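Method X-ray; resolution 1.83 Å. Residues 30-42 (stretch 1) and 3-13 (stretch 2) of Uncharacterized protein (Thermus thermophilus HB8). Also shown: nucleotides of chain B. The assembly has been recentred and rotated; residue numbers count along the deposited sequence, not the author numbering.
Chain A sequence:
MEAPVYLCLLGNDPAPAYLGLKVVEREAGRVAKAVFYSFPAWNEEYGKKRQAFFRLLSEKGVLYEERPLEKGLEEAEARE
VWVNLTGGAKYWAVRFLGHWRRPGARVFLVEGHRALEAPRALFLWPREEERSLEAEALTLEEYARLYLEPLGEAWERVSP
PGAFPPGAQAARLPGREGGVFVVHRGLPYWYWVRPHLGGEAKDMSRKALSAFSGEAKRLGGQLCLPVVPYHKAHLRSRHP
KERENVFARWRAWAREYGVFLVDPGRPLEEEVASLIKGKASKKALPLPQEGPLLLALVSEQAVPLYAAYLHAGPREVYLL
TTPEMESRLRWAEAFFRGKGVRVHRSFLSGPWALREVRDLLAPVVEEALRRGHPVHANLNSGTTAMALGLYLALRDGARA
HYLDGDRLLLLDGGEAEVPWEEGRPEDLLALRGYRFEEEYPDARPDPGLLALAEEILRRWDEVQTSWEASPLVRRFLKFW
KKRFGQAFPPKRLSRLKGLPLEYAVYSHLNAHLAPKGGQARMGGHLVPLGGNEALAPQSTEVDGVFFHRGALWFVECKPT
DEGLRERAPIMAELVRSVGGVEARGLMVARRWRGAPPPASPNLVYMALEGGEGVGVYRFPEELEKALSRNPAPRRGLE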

# COMPACT_ATOMS: atom_id res chain seq x y z
N ARG A 30 -1.87 -36.62 -2.71
CA ARG A 30 -0.80 -36.20 -3.56
C ARG A 30 -1.32 -35.56 -4.85
O ARG A 30 -2.23 -36.11 -5.47
CB ARG A 30 0.05 -37.42 -3.88
CG ARG A 30 1.29 -37.09 -4.66
CD ARG A 30 2.13 -38.35 -4.86
NE ARG A 30 2.80 -38.28 -6.15
CZ ARG A 30 2.22 -38.54 -7.31
NH1 ARG A 30 0.96 -38.93 -7.37
NH2 ARG A 30 2.92 -38.41 -8.43
N VAL A 31 -0.75 -34.43 -5.29
CA VAL A 31 -1.20 -33.79 -6.53
C VAL A 31 -0.38 -34.31 -7.71
O VAL A 31 0.81 -34.53 -7.56
CB VAL A 31 -1.19 -32.21 -6.52
CG1 VAL A 31 -1.77 -31.68 -5.22
CG2 VAL A 31 0.18 -31.65 -6.78
N ALA A 32 -0.99 -34.42 -8.88
CA ALA A 32 -0.26 -34.84 -10.08
C ALA A 32 0.75 -33.79 -10.48
O ALA A 32 1.87 -34.10 -10.91
CB ALA A 32 -1.23 -35.13 -11.23
N LYS A 33 0.37 -32.52 -10.36
CA LYS A 33 1.27 -31.44 -10.72
C LYS A 33 0.61 -30.12 -10.30
O LYS A 33 -0.56 -30.10 -9.97
CB LYS A 33 1.54 -31.40 -12.22
CG LYS A 33 0.30 -31.18 -13.07
CD LYS A 33 0.64 -30.95 -14.54
CE LYS A 33 -0.63 -30.76 -15.34
NZ LYS A 33 -0.33 -30.46 -16.77
N ALA A 34 1.39 -29.07 -10.32
CA ALA A 34 0.85 -27.74 -10.00
C ALA A 34 1.13 -26.86 -11.19
O ALA A 34 2.19 -26.96 -11.79
CB ALA A 34 1.51 -27.17 -8.77
N VAL A 35 0.17 -26.02 -11.55
CA VAL A 35 0.35 -25.07 -12.61
C VAL A 35 0.20 -23.68 -12.00
O VAL A 35 -0.83 -23.38 -11.39
CB VAL A 35 -0.71 -25.26 -13.73
CG1 VAL A 35 -0.48 -24.28 -14.86
CG2 VAL A 35 -0.70 -26.69 -14.28
N PHE A 36 1.19 -22.84 -12.19
CA PHE A 36 1.17 -21.50 -11.66
C PHE A 36 1.00 -20.48 -12.76
O PHE A 36 1.78 -20.44 -13.70
CB PHE A 36 2.44 -21.23 -10.90
CG PHE A 36 2.57 -22.09 -9.69
CD1 PHE A 36 1.77 -21.85 -8.59
CD2 PHE A 36 3.39 -23.19 -9.70
CE1 PHE A 36 1.84 -22.68 -7.46
CE2 PHE A 36 3.46 -24.03 -8.60
CZ PHE A 36 2.68 -23.79 -7.48
N TYR A 37 -0.00 -19.65 -12.62
CA TYR A 37 -0.24 -18.54 -13.56
C TYR A 37 0.39 -17.33 -12.91
O TYR A 37 -0.19 -16.67 -12.02
CB TYR A 37 -1.73 -18.41 -13.83
CG TYR A 37 -2.32 -19.69 -14.34
CD1 TYR A 37 -2.25 -20.04 -15.69
CD2 TYR A 37 -2.93 -20.59 -13.47
CE1 TYR A 37 -2.78 -21.25 -16.15
CE2 TYR A 37 -3.45 -21.78 -13.92
CZ TYR A 37 -3.37 -22.11 -15.25
OH TYR A 37 -3.87 -23.29 -15.63
N SER A 38 1.63 -17.08 -13.29
CA SER A 38 2.46 -16.22 -12.54
C SER A 38 2.54 -14.83 -13.15
O SER A 38 2.50 -14.64 -14.40
CB SER A 38 3.83 -16.83 -12.36
OG SER A 38 4.56 -16.68 -13.54
N PHE A 39 2.62 -13.88 -12.24
CA PHE A 39 2.93 -12.51 -12.56
C PHE A 39 4.40 -12.27 -12.30
O PHE A 39 4.96 -12.85 -11.39
CB PHE A 39 2.12 -11.59 -11.65
CG PHE A 39 0.65 -11.80 -11.78
CD1 PHE A 39 0.01 -12.76 -11.01
CD2 PHE A 39 -0.08 -11.10 -12.74
CE1 PHE A 39 -1.35 -12.99 -11.16
CE2 PHE A 39 -1.45 -11.33 -12.88
CZ PHE A 39 -2.09 -12.26 -12.07
N PRO A 40 5.01 -11.33 -13.06
CA PRO A 40 6.41 -11.01 -12.80
C PRO A 40 6.61 -10.52 -11.39
O PRO A 40 5.81 -9.72 -10.91
CB PRO A 40 6.72 -9.91 -13.84
CG PRO A 40 5.76 -10.22 -14.96
CD PRO A 40 4.49 -10.58 -14.21
N ALA A 41 7.63 -11.04 -10.71
CA ALA A 41 7.96 -10.58 -9.37
C ALA A 41 8.29 -9.10 -9.37
O ALA A 41 8.99 -8.64 -10.24
CB ALA A 41 9.12 -11.38 -8.80
N TRP A 42 7.80 -8.35 -8.38
CA TRP A 42 8.00 -6.90 -8.36
C TRP A 42 9.44 -6.48 -8.08
O TRP A 42 9.83 -5.38 -8.41
CB TRP A 42 7.09 -6.24 -7.32
CG TRP A 42 5.69 -6.05 -7.75
CD1 TRP A 42 5.08 -6.60 -8.83
CD2 TRP A 42 4.71 -5.27 -7.08
NE1 TRP A 42 3.76 -6.20 -8.87
CE2 TRP A 42 3.52 -5.37 -7.82
CE3 TRP A 42 4.73 -4.49 -5.93
CZ2 TRP A 42 2.36 -4.72 -7.44
CZ3 TRP A 42 3.57 -3.85 -5.55
CH2 TRP A 42 2.41 -3.97 -6.30
P A B 1 -4.17 -6.37 -5.70
OP1 A B 1 -5.27 -6.57 -6.70
OP2 A B 1 -4.57 -6.32 -4.24
O5' A B 1 -3.11 -7.54 -5.96
C5' A B 1 -2.22 -7.97 -4.93
C4' A B 1 -0.97 -8.51 -5.59
O4' A B 1 -0.20 -7.40 -6.12
C3' A B 1 -0.05 -9.27 -4.63
O3' A B 1 -0.28 -10.68 -4.84
C2' A B 1 1.35 -8.79 -5.04
O2' A B 1 1.88 -9.59 -6.08
C1' A B 1 1.08 -7.37 -5.52
N9 A B 1 1.07 -6.36 -4.47
C8 A B 1 0.13 -5.38 -4.30
N7 A B 1 0.40 -4.61 -3.27
C5 A B 1 1.59 -5.10 -2.76
C6 A B 1 2.39 -4.70 -1.67
N6 A B 1 2.07 -3.69 -0.87
N1 A B 1 3.52 -5.41 -1.43
C2 A B 1 3.81 -6.44 -2.24
N3 A B 1 3.13 -6.90 -3.28
C4 A B 1 2.01 -6.18 -3.49
P A B 2 0.40 -11.77 -3.87
OP1 A B 2 1.75 -11.38 -3.37
OP2 A B 2 0.15 -13.09 -4.57
O5' A B 2 -0.60 -11.71 -2.61
C5' A B 2 -1.92 -12.27 -2.76
C4' A B 2 -2.66 -12.15 -1.45
O4' A B 2 -2.01 -13.00 -0.47
C3' A B 2 -2.72 -10.76 -0.84
O3' A B 2 -4.00 -10.48 -0.28
C2' A B 2 -1.68 -10.83 0.29
O2' A B 2 -1.99 -9.97 1.36
C1' A B 2 -1.82 -12.28 0.72
N9 A B 2 -0.68 -12.81 1.45
C8 A B 2 0.61 -12.33 1.46
N7 A B 2 1.38 -13.00 2.28
C5 A B 2 0.56 -13.96 2.85
C6 A B 2 0.79 -14.97 3.80
N6 A B 2 1.95 -15.14 4.44
N1 A B 2 -0.25 -15.78 4.11
C2 A B 2 -1.44 -15.54 3.54
N3 A B 2 -1.78 -14.62 2.64
C4 A B 2 -0.72 -13.85 2.34
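Stretch 2, residues 3-13: APVYLCLLGND

Stretch 2 runs as a strand from Val5 to Leu10 beside the strand of stretch 1 that ends at Ser38, in the same direction, with axes at 27° (signed crossing −27°) and 4.5 Å apart at closest approach. The register is simple: Ala34 pairs with Tyr6, Val35 with Leu7, Phe36 with Cys8, Tyr37 with Leu9, and Ser38 with Leu10.

Backbone hydrogen bonds follow the parallel rule, each bonding residue of one strand straddled by two of the other. Tyr6 N donates to Lys33 O (3.1 Å) and Tyr6 O accepts from Val35 N (2.8 Å); Cys8 and Leu10 repeat the pattern, ending with Phe39 N to Leu10 O at 3.0 Å.

Side chains alternate between two faces. Tyr6, Cys8 and Leu10 share theirs with Ala34 and Phe36: Cys8 CB lies 3.7 Å from Phe36 CD1, and Leu10 CD2 4.0 Å from Phe36 CB. On the other, Leu7 CD2 packs 3.7 Å from Val35 CB, and Leu9 CD2 4.1 Å from Tyr37 CB.

Beyond the strands, phi and psi of −60/−46 turn Asn12 out of extended conformation. Its OD1 accepts from Trp42 N (2.9 Å), while its ND2 lies over a face of the Trp42 ring and donates to N3 of A1 (3.0 Å). Gly11 leaves room for phosphate: an ideal CB would come within 2.4 Å of A2 OP2.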

# COMPACT_ATOMS: atom_id res chain seq x y z
N ALA A 3 -4.94 -38.45 -9.88
CA ALA A 3 -4.59 -37.44 -8.80
C ALA A 3 -5.01 -36.04 -9.25
O ALA A 3 -4.95 -35.71 -10.44
CB ALA A 3 -3.11 -37.48 -8.48
N PRO A 4 -5.40 -35.19 -8.30
CA PRO A 4 -5.86 -33.83 -8.67
C PRO A 4 -4.73 -32.91 -9.15
O PRO A 4 -3.55 -33.17 -8.86
CB PRO A 4 -6.47 -33.33 -7.37
CG PRO A 4 -5.59 -33.96 -6.35
CD PRO A 4 -5.39 -35.36 -6.85
N VAL A 5 -5.10 -31.85 -9.87
CA VAL A 5 -4.14 -30.88 -10.35
C VAL A 5 -4.42 -29.56 -9.60
O VAL A 5 -5.56 -29.19 -9.38
CB VAL A 5 -4.20 -30.69 -11.88
CG1 VAL A 5 -3.40 -29.50 -12.34
CG2 VAL A 5 -3.70 -31.96 -12.59
N TYR A 6 -3.34 -28.92 -9.18
CA TYR A 6 -3.41 -27.63 -8.51
C TYR A 6 -3.19 -26.56 -9.51
O TYR A 6 -2.13 -26.50 -10.11
CB TYR A 6 -2.34 -27.56 -7.42
CG TYR A 6 -2.34 -26.34 -6.53
CD1 TYR A 6 -3.51 -25.83 -6.00
CD2 TYR A 6 -1.16 -25.73 -6.19
CE1 TYR A 6 -3.50 -24.72 -5.15
CE2 TYR A 6 -1.13 -24.63 -5.35
CZ TYR A 6 -2.29 -24.13 -4.85
OH TYR A 6 -2.22 -23.05 -3.97
N LEU A 7 -4.18 -25.69 -9.67
CA LEU A 7 -4.09 -24.48 -10.52
C LEU A 7 -4.06 -23.24 -9.62
O LEU A 7 -4.95 -23.06 -8.81
CB LEU A 7 -5.32 -24.38 -11.42
CG LEU A 7 -5.55 -25.59 -12.37
CD1 LEU A 7 -6.69 -25.29 -13.31
CD2 LEU A 7 -4.32 -25.96 -13.15
N CYS A 8 -3.07 -22.39 -9.79
CA CYS A 8 -2.81 -21.35 -8.77
C CYS A 8 -2.28 -20.05 -9.36
O CYS A 8 -1.21 -20.01 -9.95
CB CYS A 8 -1.81 -21.94 -7.79
SG CYS A 8 -1.47 -20.96 -6.30
N LEU A 9 -3.01 -18.97 -9.14
CA LEU A 9 -2.49 -17.65 -9.43
C LEU A 9 -1.30 -17.41 -8.50
O LEU A 9 -1.35 -17.71 -7.31
CB LEU A 9 -3.56 -16.59 -9.20
CG LEU A 9 -4.88 -16.69 -9.97
CD1 LEU A 9 -5.75 -15.49 -9.60
CD2 LEU A 9 -4.59 -16.73 -11.46
N LEU A 10 -0.21 -16.89 -9.05
CA LEU A 10 1.01 -16.67 -8.28
C LEU A 10 1.51 -15.24 -8.43
O LEU A 10 1.98 -14.84 -9.51
CB LEU A 10 2.08 -17.67 -8.73
CG LEU A 10 3.38 -17.64 -7.94
CD1 LEU A 10 3.11 -18.01 -6.47
CD2 LEU A 10 4.42 -18.55 -8.60
N GLY A 11 1.39 -14.46 -7.36
CA GLY A 11 1.94 -13.11 -7.30
C GLY A 11 3.26 -13.07 -6.57
O GLY A 11 4.02 -14.04 -6.57
N ASN A 12 3.55 -11.94 -5.94
CA ASN A 12 4.81 -11.77 -5.28
C ASN A 12 5.06 -12.78 -4.16
O ASN A 12 6.18 -13.29 -4.01
CB ASN A 12 4.95 -10.36 -4.68
CG ASN A 12 5.18 -9.31 -5.74
OD1 ASN A 12 5.70 -9.62 -6.82
ND2 ASN A 12 4.72 -8.10 -5.48
N ASP A 13 4.07 -12.99 -3.32
CA ASP A 13 4.29 -13.79 -2.14
C ASP A 13 3.95 -15.28 -2.33
O ASP A 13 2.83 -15.62 -2.67
CB ASP A 13 3.51 -13.25 -0.94
CG ASP A 13 4.22 -13.55 0.34
OD1 ASP A 13 4.26 -14.74 0.71
OD2 ASP A 13 4.78 -12.60 0.93
O HOH W 1 4.02 -10.63 -8.86